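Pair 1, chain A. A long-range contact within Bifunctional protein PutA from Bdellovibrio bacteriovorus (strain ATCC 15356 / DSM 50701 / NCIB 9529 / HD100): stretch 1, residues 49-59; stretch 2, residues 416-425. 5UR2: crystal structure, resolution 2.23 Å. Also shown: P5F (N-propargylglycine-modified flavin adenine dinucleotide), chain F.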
# COMPACT_ATOMS: atom_id res chain seq x y z
N PHE A 49 -14.33 29.87 9.05
CA PHE A 49 -15.32 30.92 8.82
C PHE A 49 -14.89 31.83 7.67
O PHE A 49 -15.73 32.24 6.85
CB PHE A 49 -15.55 31.73 10.09
CG PHE A 49 -16.51 32.84 9.91
CD1 PHE A 49 -17.87 32.62 10.03
CD2 PHE A 49 -16.06 34.12 9.61
CE1 PHE A 49 -18.77 33.65 9.84
CE2 PHE A 49 -16.95 35.15 9.42
CZ PHE A 49 -18.31 34.92 9.54
N LYS A 50 -13.60 32.18 7.60
CA LYS A 50 -13.12 33.03 6.52
C LYS A 50 -13.44 32.42 5.17
O LYS A 50 -13.97 33.09 4.28
CB LYS A 50 -11.61 33.26 6.67
CG LYS A 50 -10.99 34.03 5.51
CD LYS A 50 -9.50 34.29 5.72
CE LYS A 50 -8.87 34.97 4.52
NZ LYS A 50 -7.42 35.25 4.71
N THR A 51 -13.15 31.12 5.01
CA THR A 51 -13.43 30.42 3.76
C THR A 51 -14.92 30.44 3.45
O THR A 51 -15.32 30.80 2.34
CB THR A 51 -12.93 28.98 3.85
OG1 THR A 51 -11.50 28.96 3.89
CG2 THR A 51 -13.46 28.13 2.67
N ASN A 52 -15.75 30.07 4.42
CA ASN A 52 -17.18 29.98 4.16
C ASN A 52 -17.81 31.35 3.91
O ASN A 52 -18.67 31.50 3.05
CB ASN A 52 -17.89 29.26 5.30
CG ASN A 52 -17.53 27.79 5.38
OD1 ASN A 52 -17.07 27.20 4.40
ND2 ASN A 52 -17.74 27.19 6.54
N MET A 53 -17.40 32.37 4.67
CA MET A 53 -18.02 33.68 4.48
C MET A 53 -17.64 34.27 3.13
O MET A 53 -18.48 34.86 2.45
CB MET A 53 -17.66 34.62 5.64
CG MET A 53 -18.27 36.03 5.50
SD MET A 53 -20.08 36.13 5.37
CE MET A 53 -20.59 35.46 6.95
N PHE A 54 -16.37 34.12 2.72
CA PHE A 54 -15.96 34.67 1.43
C PHE A 54 -16.59 33.92 0.26
O PHE A 54 -16.93 34.53 -0.76
CB PHE A 54 -14.43 34.66 1.30
CG PHE A 54 -13.71 35.61 2.22
CD1 PHE A 54 -14.38 36.32 3.21
CD2 PHE A 54 -12.34 35.83 2.06
CE1 PHE A 54 -13.70 37.19 4.04
CE2 PHE A 54 -11.66 36.72 2.89
CZ PHE A 54 -12.33 37.39 3.88
N ARG A 55 -16.74 32.59 0.38
CA ARG A 55 -17.40 31.82 -0.67
C ARG A 55 -18.88 32.17 -0.74
O ARG A 55 -19.45 32.29 -1.84
CB ARG A 55 -17.24 30.33 -0.40
CG ARG A 55 -15.83 29.82 -0.66
CD ARG A 55 -15.72 28.33 -0.42
NE ARG A 55 -14.44 27.82 -0.92
CZ ARG A 55 -14.03 26.57 -0.76
NH1 ARG A 55 -14.81 25.71 -0.10
NH2 ARG A 55 -12.86 26.18 -1.24
N PHE A 56 -19.52 32.33 0.41
CA PHE A 56 -20.93 32.72 0.41
C PHE A 56 -21.10 34.06 -0.28
O PHE A 56 -21.96 34.22 -1.15
CB PHE A 56 -21.46 32.80 1.84
CG PHE A 56 -22.90 33.19 1.90
CD1 PHE A 56 -23.88 32.24 1.74
CD2 PHE A 56 -23.27 34.52 2.06
CE1 PHE A 56 -25.22 32.58 1.77
CE2 PHE A 56 -24.61 34.87 2.08
CZ PHE A 56 -25.58 33.91 1.94
N VAL A 57 -20.26 35.04 0.08
CA VAL A 57 -20.34 36.35 -0.56
C VAL A 57 -20.15 36.20 -2.06
O VAL A 57 -20.84 36.85 -2.85
CB VAL A 57 -19.32 37.31 0.07
CG1 VAL A 57 -19.22 38.61 -0.72
CG2 VAL A 57 -19.72 37.60 1.50
N ASP A 58 -19.22 35.33 -2.46
CA ASP A 58 -18.93 35.12 -3.88
C ASP A 58 -20.16 34.66 -4.65
O ASP A 58 -20.46 35.18 -5.74
CB ASP A 58 -17.81 34.08 -4.02
CG ASP A 58 -17.49 33.75 -5.48
OD1 ASP A 58 -17.29 34.70 -6.25
OD2 ASP A 58 -17.42 32.54 -5.83
N VAL A 59 -20.89 33.68 -4.11
CA VAL A 59 -21.98 33.07 -4.87
C VAL A 59 -23.28 33.87 -4.79
O VAL A 59 -24.12 33.76 -5.69
CB VAL A 59 -22.22 31.62 -4.40
CG1 VAL A 59 -22.73 31.58 -2.98
CG2 VAL A 59 -23.16 30.87 -5.36
N LEU A 416 -15.44 42.99 -4.29
CA LEU A 416 -15.59 43.02 -2.84
C LEU A 416 -14.87 41.85 -2.17
O LEU A 416 -14.40 41.97 -1.03
CB LEU A 416 -17.07 43.01 -2.46
CG LEU A 416 -17.49 42.85 -0.98
CD1 LEU A 416 -17.17 44.10 -0.14
CD2 LEU A 416 -18.97 42.46 -0.80
N VAL A 417 -14.80 40.70 -2.85
CA VAL A 417 -14.10 39.55 -2.28
C VAL A 417 -12.61 39.81 -2.26
O VAL A 417 -11.91 39.42 -1.32
CB VAL A 417 -14.43 38.26 -3.05
CG1 VAL A 417 -13.46 37.15 -2.66
CG2 VAL A 417 -15.85 37.81 -2.76
N ARG A 418 -12.09 40.47 -3.30
CA ARG A 418 -10.67 40.80 -3.34
C ARG A 418 -10.30 41.82 -2.25
O ARG A 418 -9.25 41.69 -1.60
CB ARG A 418 -10.28 41.32 -4.73
CG ARG A 418 -8.77 41.32 -5.03
CD ARG A 418 -8.46 40.86 -6.47
NE ARG A 418 -8.04 41.96 -7.35
CZ ARG A 418 -7.94 41.89 -8.68
NH1 ARG A 418 -8.23 40.76 -9.32
NH2 ARG A 418 -7.55 42.95 -9.38
N ARG A 419 -11.17 42.82 -2.01
CA ARG A 419 -10.97 43.74 -0.90
C ARG A 419 -10.94 43.01 0.44
O ARG A 419 -10.04 43.24 1.26
CB ARG A 419 -12.06 44.82 -0.89
CG ARG A 419 -12.30 45.46 -2.25
CD ARG A 419 -11.35 46.59 -2.57
NE ARG A 419 -9.94 46.27 -2.38
CZ ARG A 419 -9.19 45.62 -3.26
NH1 ARG A 419 -9.71 45.18 -4.40
NH2 ARG A 419 -7.90 45.41 -2.99
N LEU A 420 -11.90 42.10 0.67
CA LEU A 420 -11.90 41.31 1.90
C LEU A 420 -10.62 40.51 2.05
O LEU A 420 -10.05 40.42 3.14
CB LEU A 420 -13.12 40.39 1.95
CG LEU A 420 -14.46 40.98 2.39
CD1 LEU A 420 -15.58 40.03 2.04
CD2 LEU A 420 -14.46 41.26 3.90
N LEU A 421 -10.14 39.91 0.96
CA LEU A 421 -8.91 39.13 1.03
C LEU A 421 -7.72 40.00 1.41
O LEU A 421 -6.97 39.67 2.33
CB LEU A 421 -8.65 38.44 -0.31
CG LEU A 421 -9.56 37.24 -0.53
CD1 LEU A 421 -9.43 36.74 -1.96
CD2 LEU A 421 -9.24 36.15 0.46
N GLU A 422 -7.56 41.15 0.74
CA GLU A 422 -6.43 42.03 1.05
C GLU A 422 -6.49 42.55 2.48
O GLU A 422 -5.49 42.55 3.20
CB GLU A 422 -6.40 43.20 0.07
CG GLU A 422 -5.14 44.02 0.19
CD GLU A 422 -3.89 43.19 -0.08
OE1 GLU A 422 -3.07 43.01 0.86
OE2 GLU A 422 -3.76 42.66 -1.22
N ASN A 423 -7.67 43.00 2.92
CA ASN A 423 -7.78 43.65 4.21
C ASN A 423 -7.62 42.67 5.37
O ASN A 423 -7.22 43.08 6.46
CB ASN A 423 -9.12 44.38 4.31
CG ASN A 423 -9.21 45.55 3.36
OD1 ASN A 423 -8.20 46.06 2.88
ND2 ASN A 423 -10.43 45.98 3.08
N THR A 424 -7.91 41.39 5.16
CA THR A 424 -7.71 40.38 6.21
C THR A 424 -6.38 39.66 6.10
O THR A 424 -6.13 38.73 6.87
CB THR A 424 -8.83 39.33 6.18
OG1 THR A 424 -8.80 38.63 4.93
CG2 THR A 424 -10.18 40.00 6.41
N SER A 425 -5.53 40.06 5.15
CA SER A 425 -4.24 39.40 4.98
C SER A 425 -3.33 39.67 6.17
O SER A 425 -3.30 40.77 6.73
CB SER A 425 -3.60 39.89 3.68
OG SER A 425 -2.21 39.62 3.66
PA P5F F . 0.53 46.96 1.70
O1A P5F F . 1.70 47.89 2.16
O2A P5F F . -0.19 46.23 2.72
O5B P5F F . 0.93 45.84 0.79
C5B P5F F . 0.15 44.67 0.53
C4B P5F F . 0.74 43.96 -0.70
O4B P5F F . 1.96 43.31 -0.45
C3B P5F F . -0.11 42.91 -1.35
O3B P5F F . -1.12 43.43 -2.12
C2B P5F F . 0.87 42.15 -2.14
O2B P5F F . 1.11 42.82 -3.33
C1B P5F F . 2.10 42.21 -1.30
N9A P5F F . 2.31 41.04 -0.48
C8A P5F F . 1.45 40.51 0.48
N7A P5F F . 2.04 39.44 1.03
C5A P5F F . 3.31 39.25 0.46
C6A P5F F . 4.33 38.32 0.62
N6A P5F F . 4.21 37.25 1.58
N1A P5F F . 5.45 38.40 -0.12
C2A P5F F . 5.61 39.38 -1.03
N3A P5F F . 4.62 40.29 -1.23
C4A P5F F . 3.48 40.26 -0.52
N1 P5F F . -2.67 45.63 -8.52
C2 P5F F . -2.24 44.97 -9.73
O2 P5F F . -1.52 43.80 -9.62
N3 P5F F . -2.55 45.52 -11.02
C4 P5F F . -3.28 46.73 -11.17
O4 P5F F . -3.55 47.21 -12.46
C4X P5F F . -3.74 47.42 -9.89
N5 P5F F . -4.62 48.58 -9.92
C5X P5F F . -4.63 49.41 -8.70
C6 P5F F . -5.02 50.86 -8.78
C7 P5F F . -4.95 51.67 -7.63
C7M P5F F . -5.34 53.13 -7.73
C8 P5F F . -4.51 51.13 -6.38
C8M P5F F . -4.42 51.97 -5.13
C9 P5F F . -4.14 49.77 -6.29
C9A P5F F . -4.22 48.90 -7.50
N10 P5F F . -3.82 47.49 -7.41
C10 P5F F . -3.43 46.86 -8.64
C1' P5F F . -3.62 46.79 -6.12
C2' P5F F . -2.24 47.05 -5.52
O2' P5F F . -1.29 46.44 -6.30
C3' P5F F . -2.07 46.58 -4.07
O3' P5F F . -2.24 45.22 -4.03
C4' P5F F . -3.05 47.20 -3.07
O4' P5F F . -3.39 48.45 -3.56
C5' P5F F . -2.57 47.22 -1.61
O5' P5F F . -1.20 47.52 -1.45
P P5F F . -0.58 48.49 -0.31
O1P P5F F . 0.75 49.26 -0.64
O2P P5F F . -1.85 49.34 0.06
O3P P5F F . -0.67 47.55 1.04
C21 P5F F . -6.69 47.29 -10.86
C22 P5F F . -5.64 48.04 -10.45
C23 P5F F . -6.64 46.49 -12.17

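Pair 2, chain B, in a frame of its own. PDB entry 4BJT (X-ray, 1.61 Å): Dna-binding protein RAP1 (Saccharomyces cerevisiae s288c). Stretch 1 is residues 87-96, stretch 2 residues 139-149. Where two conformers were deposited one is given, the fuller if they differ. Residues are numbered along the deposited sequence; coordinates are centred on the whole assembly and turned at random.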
# COMPACT_ATOMS: atom_id res chain seq x y z
N SER B 87 -16.69 10.91 3.84
CA SER B 87 -16.94 9.74 3.02
C SER B 87 -15.62 9.10 2.64
O SER B 87 -14.55 9.74 2.68
CB SER B 87 -17.69 10.16 1.74
OG SER B 87 -16.89 11.03 0.95
N THR B 88 -15.69 7.86 2.17
CA THR B 88 -14.49 7.18 1.68
C THR B 88 -13.91 7.93 0.49
O THR B 88 -12.70 8.10 0.40
CB THR B 88 -14.80 5.72 1.34
OG1 THR B 88 -15.29 5.11 2.52
CG2 THR B 88 -13.58 4.97 0.81
N ARG B 89 -14.78 8.42 -0.40
CA ARG B 89 -14.33 9.16 -1.58
C ARG B 89 -13.51 10.40 -1.16
O ARG B 89 -12.49 10.69 -1.77
CB ARG B 89 -15.52 9.54 -2.47
CG ARG B 89 -15.11 10.25 -3.74
CD ARG B 89 -16.32 10.58 -4.57
NE ARG B 89 -16.94 9.40 -5.17
CZ ARG B 89 -16.57 8.84 -6.33
NH1 ARG B 89 -15.55 9.32 -7.01
NH2 ARG B 89 -17.21 7.78 -6.79
N GLN B 90 -13.96 11.12 -0.13
CA GLN B 90 -13.26 12.33 0.29
C GLN B 90 -11.85 11.98 0.78
O GLN B 90 -10.88 12.66 0.43
CB GLN B 90 -14.04 13.10 1.34
CG GLN B 90 -13.45 14.49 1.55
CD GLN B 90 -14.29 15.30 2.50
OE1 GLN B 90 -14.64 14.83 3.56
NE2 GLN B 90 -14.73 16.49 2.08
N PHE B 91 -11.73 10.90 1.57
CA PHE B 91 -10.43 10.43 2.04
C PHE B 91 -9.55 10.05 0.85
O PHE B 91 -8.39 10.48 0.77
CB PHE B 91 -10.59 9.23 2.98
CG PHE B 91 -9.31 8.45 3.23
CD1 PHE B 91 -8.33 8.94 4.08
CD2 PHE B 91 -9.10 7.25 2.60
CE1 PHE B 91 -7.14 8.22 4.28
CE2 PHE B 91 -7.91 6.55 2.78
CZ PHE B 91 -6.96 7.02 3.66
N MET B 92 -10.08 9.28 -0.09
CA MET B 92 -9.30 8.80 -1.23
C MET B 92 -8.84 9.97 -2.09
O MET B 92 -7.72 9.94 -2.59
CB MET B 92 -10.11 7.81 -2.10
CG MET B 92 -10.48 6.53 -1.38
SD MET B 92 -9.05 5.56 -0.78
CE MET B 92 -8.15 5.35 -2.21
N ASP B 93 -9.67 10.97 -2.27
CA ASP B 93 -9.29 12.11 -3.07
C ASP B 93 -8.19 12.93 -2.38
O ASP B 93 -7.27 13.39 -3.06
CB ASP B 93 -10.52 12.94 -3.45
CG ASP B 93 -11.47 12.21 -4.42
OD1 ASP B 93 -11.13 11.11 -4.89
OD2 ASP B 93 -12.60 12.67 -4.59
N LYS B 94 -8.20 13.04 -1.02
CA LYS B 94 -7.10 13.72 -0.31
C LYS B 94 -5.82 12.89 -0.42
O LYS B 94 -4.74 13.46 -0.62
CB LYS B 94 -7.45 13.98 1.16
CG LYS B 94 -6.48 14.92 1.85
CD LYS B 94 -6.58 16.34 1.31
CE LYS B 94 -5.59 17.28 1.94
NZ LYS B 94 -5.91 18.71 1.65
N LEU B 95 -5.94 11.57 -0.31
CA LEU B 95 -4.80 10.66 -0.43
C LEU B 95 -4.16 10.87 -1.81
O LEU B 95 -2.94 11.01 -1.89
CB LEU B 95 -5.26 9.22 -0.22
CG LEU B 95 -4.17 8.15 -0.42
CD1 LEU B 95 -3.08 8.28 0.65
CD2 LEU B 95 -4.77 6.78 -0.36
N HIS B 96 -4.98 10.93 -2.88
CA HIS B 96 -4.49 11.18 -4.25
C HIS B 96 -3.68 12.47 -4.31
O HIS B 96 -2.60 12.49 -4.89
CB HIS B 96 -5.65 11.25 -5.25
CG HIS B 96 -5.23 11.53 -6.66
ND1 HIS B 96 -5.27 12.81 -7.20
CD2 HIS B 96 -4.72 10.69 -7.59
CE1 HIS B 96 -4.82 12.70 -8.44
NE2 HIS B 96 -4.47 11.45 -8.72
N VAL B 139 0.60 2.37 -5.60
CA VAL B 139 -0.20 1.28 -5.05
C VAL B 139 -0.84 1.71 -3.68
O VAL B 139 -1.64 0.96 -3.14
CB VAL B 139 0.67 -0.01 -4.99
CG1 VAL B 139 -0.16 -1.21 -4.57
CG2 VAL B 139 1.33 -0.29 -6.35
N PHE B 140 -0.55 2.92 -3.14
CA PHE B 140 -1.18 3.37 -1.87
C PHE B 140 -2.69 3.37 -1.94
O PHE B 140 -3.36 2.84 -1.05
CB PHE B 140 -0.72 4.77 -1.46
CG PHE B 140 0.13 4.78 -0.24
CD1 PHE B 140 -0.43 4.70 1.01
CD2 PHE B 140 1.50 4.88 -0.33
CE1 PHE B 140 0.36 4.73 2.16
CE2 PHE B 140 2.29 4.87 0.81
CZ PHE B 140 1.70 4.83 2.05
N PRO B 141 -3.30 3.97 -2.97
CA PRO B 141 -4.77 3.96 -3.02
C PRO B 141 -5.36 2.56 -3.06
O PRO B 141 -6.33 2.25 -2.37
CB PRO B 141 -5.09 4.77 -4.28
CG PRO B 141 -3.90 5.66 -4.43
CD PRO B 141 -2.74 4.75 -4.08
N ARG B 142 -4.72 1.67 -3.81
CA ARG B 142 -5.13 0.29 -3.91
C ARG B 142 -5.13 -0.37 -2.53
O ARG B 142 -6.00 -1.17 -2.21
CB ARG B 142 -4.10 -0.43 -4.83
CG ARG B 142 -4.51 -1.81 -5.14
CD ARG B 142 -3.52 -2.50 -6.08
NE ARG B 142 -3.44 -1.83 -7.37
CZ ARG B 142 -2.71 -2.28 -8.41
NH1 ARG B 142 -1.95 -3.34 -8.27
NH2 ARG B 142 -2.73 -1.63 -9.57
N TYR B 143 -4.11 -0.07 -1.72
CA TYR B 143 -4.00 -0.65 -0.39
C TYR B 143 -5.24 -0.30 0.41
O TYR B 143 -5.90 -1.19 0.94
CB TYR B 143 -2.73 -0.16 0.31
CG TYR B 143 -2.47 -0.86 1.63
CD1 TYR B 143 -3.22 -0.56 2.76
CD2 TYR B 143 -1.54 -1.89 1.72
CE1 TYR B 143 -3.01 -1.23 3.96
CE2 TYR B 143 -1.28 -2.53 2.93
CZ TYR B 143 -2.02 -2.20 4.05
OH TYR B 143 -1.75 -2.89 5.21
N PHE B 144 -5.58 0.98 0.49
CA PHE B 144 -6.74 1.39 1.31
C PHE B 144 -8.06 0.90 0.75
O PHE B 144 -8.90 0.44 1.52
CB PHE B 144 -6.76 2.90 1.53
CG PHE B 144 -5.68 3.35 2.46
CD1 PHE B 144 -5.75 3.07 3.81
CD2 PHE B 144 -4.55 3.99 1.99
CE1 PHE B 144 -4.72 3.45 4.67
CE2 PHE B 144 -3.51 4.34 2.86
CZ PHE B 144 -3.61 4.07 4.19
N LEU B 145 -8.28 0.98 -0.57
CA LEU B 145 -9.56 0.52 -1.11
C LEU B 145 -9.79 -0.93 -0.78
O LEU B 145 -10.91 -1.31 -0.44
CB LEU B 145 -9.64 0.70 -2.62
CG LEU B 145 -9.74 2.14 -3.11
CD1 LEU B 145 -9.38 2.23 -4.61
CD2 LEU B 145 -11.14 2.71 -2.85
N ASN B 146 -8.75 -1.77 -0.95
CA ASN B 146 -8.90 -3.21 -0.71
C ASN B 146 -8.97 -3.53 0.78
O ASN B 146 -9.77 -4.36 1.18
CB ASN B 146 -7.82 -3.99 -1.45
CG ASN B 146 -8.12 -3.99 -2.93
OD1 ASN B 146 -8.82 -4.86 -3.43
ND2 ASN B 146 -7.64 -3.01 -3.64
N MET B 147 -8.19 -2.84 1.60
CA MET B 147 -8.27 -2.98 3.05
C MET B 147 -9.69 -2.69 3.52
O MET B 147 -10.28 -3.45 4.29
CB MET B 147 -7.29 -2.00 3.71
CG MET B 147 -7.38 -1.96 5.25
SD MET B 147 -6.47 -0.50 5.80
CE MET B 147 -6.74 -0.51 7.62
N PHE B 148 -10.23 -1.58 3.07
CA PHE B 148 -11.56 -1.17 3.50
C PHE B 148 -12.67 -2.06 2.96
O PHE B 148 -13.59 -2.39 3.71
CB PHE B 148 -11.84 0.27 3.08
CG PHE B 148 -10.93 1.37 3.61
CD1 PHE B 148 -10.22 1.20 4.78
CD2 PHE B 148 -11.01 2.65 3.08
CE1 PHE B 148 -9.47 2.25 5.31
CE2 PHE B 148 -10.27 3.68 3.62
CZ PHE B 148 -9.56 3.49 4.77
N LYS B 149 -12.60 -2.44 1.67
CA LYS B 149 -13.64 -3.29 1.10
C LYS B 149 -13.62 -4.67 1.75
O LYS B 149 -14.69 -5.19 2.09
CB LYS B 149 -13.47 -3.41 -0.43
CG LYS B 149 -14.66 -4.08 -1.14
CD LYS B 149 -14.38 -4.31 -2.63
CE LYS B 149 -15.45 -5.16 -3.28
NZ LYS B 149 -15.28 -5.22 -4.76

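In both pairs two helices pack side by side with their chains running in nearly opposite directions. The angle between N-to-C directions is 161° in pair 1 and 163° in pair 2, the axes approach to 10.2 and 10.5 Å, and fourteen central residues superpose with an RMSD of 0.4 Å. No hydrogen bond crosses either interface, so side-chain packing has to fill the gap.

The central match is A:Phe54 with B:Met92, both directed toward the partner helix. A:Phe54 offers a flat ring: A:Leu420 CB lies over one face, 3.7 Å from A:Phe54 CZ, in a CH-pi contact, while A:Leu421 CD2 meets the ring edge, 3.5 Å from A:Phe54 CE2. B:Met92 reaches across with a flexible thioether instead. With all three chi angles m, its methyl B:Met92 CE settles 3.7 Å from both B:Pro141 CB and B:Leu145 CG. The leucines A:Leu421 and B:Leu145 match almost exactly, with side-chain centres 0.3 Å apart; each starts sideways and brings its end nearer the other helix.

The residue over the ring face, A:Leu420, matches B:Phe144. The aliphatic chain suits pair 1, where the partner supplies the ring. In pair 2 the ring sits on the second helix, and its face receives the edge of B:Phe91, with planes at 83° and centroids 5.3 Å apart. B:Phe91 falls at the position of A:Met53, whose end leads away and makes no contact; the aromatic residue thus brings into play a position that pair 1 leaves idle.

One turn along, A:Val57 matches B:Leu95. The short branched valine places A:Val57 CG1 3.9 Å from A:Leu416 CD2 and 4.0 Å from A:Val417 CG2. The longer leucine sets B:Leu95 CD2 3.7 Å from B:Phe144 CD2 and 3.9 Å from B:Pro141 CA. A:Leu416 matches B:Phe140, apolar in both, and B:Phe140 CD1 comes 4.5 Å from B:Leu95 CD1. Proline matches A:Val417 and fits the first turn of its helix, where its nitrogen has no hydrogen to donate.

At the other end, A:Lys50 and A:Thr424 match B:Thr88 and B:Phe148. The extended lysine brings A:Lys50 NZ within 3.7 Å of A:Thr424 OG1, too far for a hydrogen bond; that hydroxyl instead donates to A:Leu420 O at 2.8 Å, so it is satisfied where it sits at the edge of the A:Phe54 ring. Pair 2 reverses the sizes: small B:Thr88 lays its methyl CG2 at the edge of the B:Phe148 ring, 4.1 Å from B:Phe148 CD2.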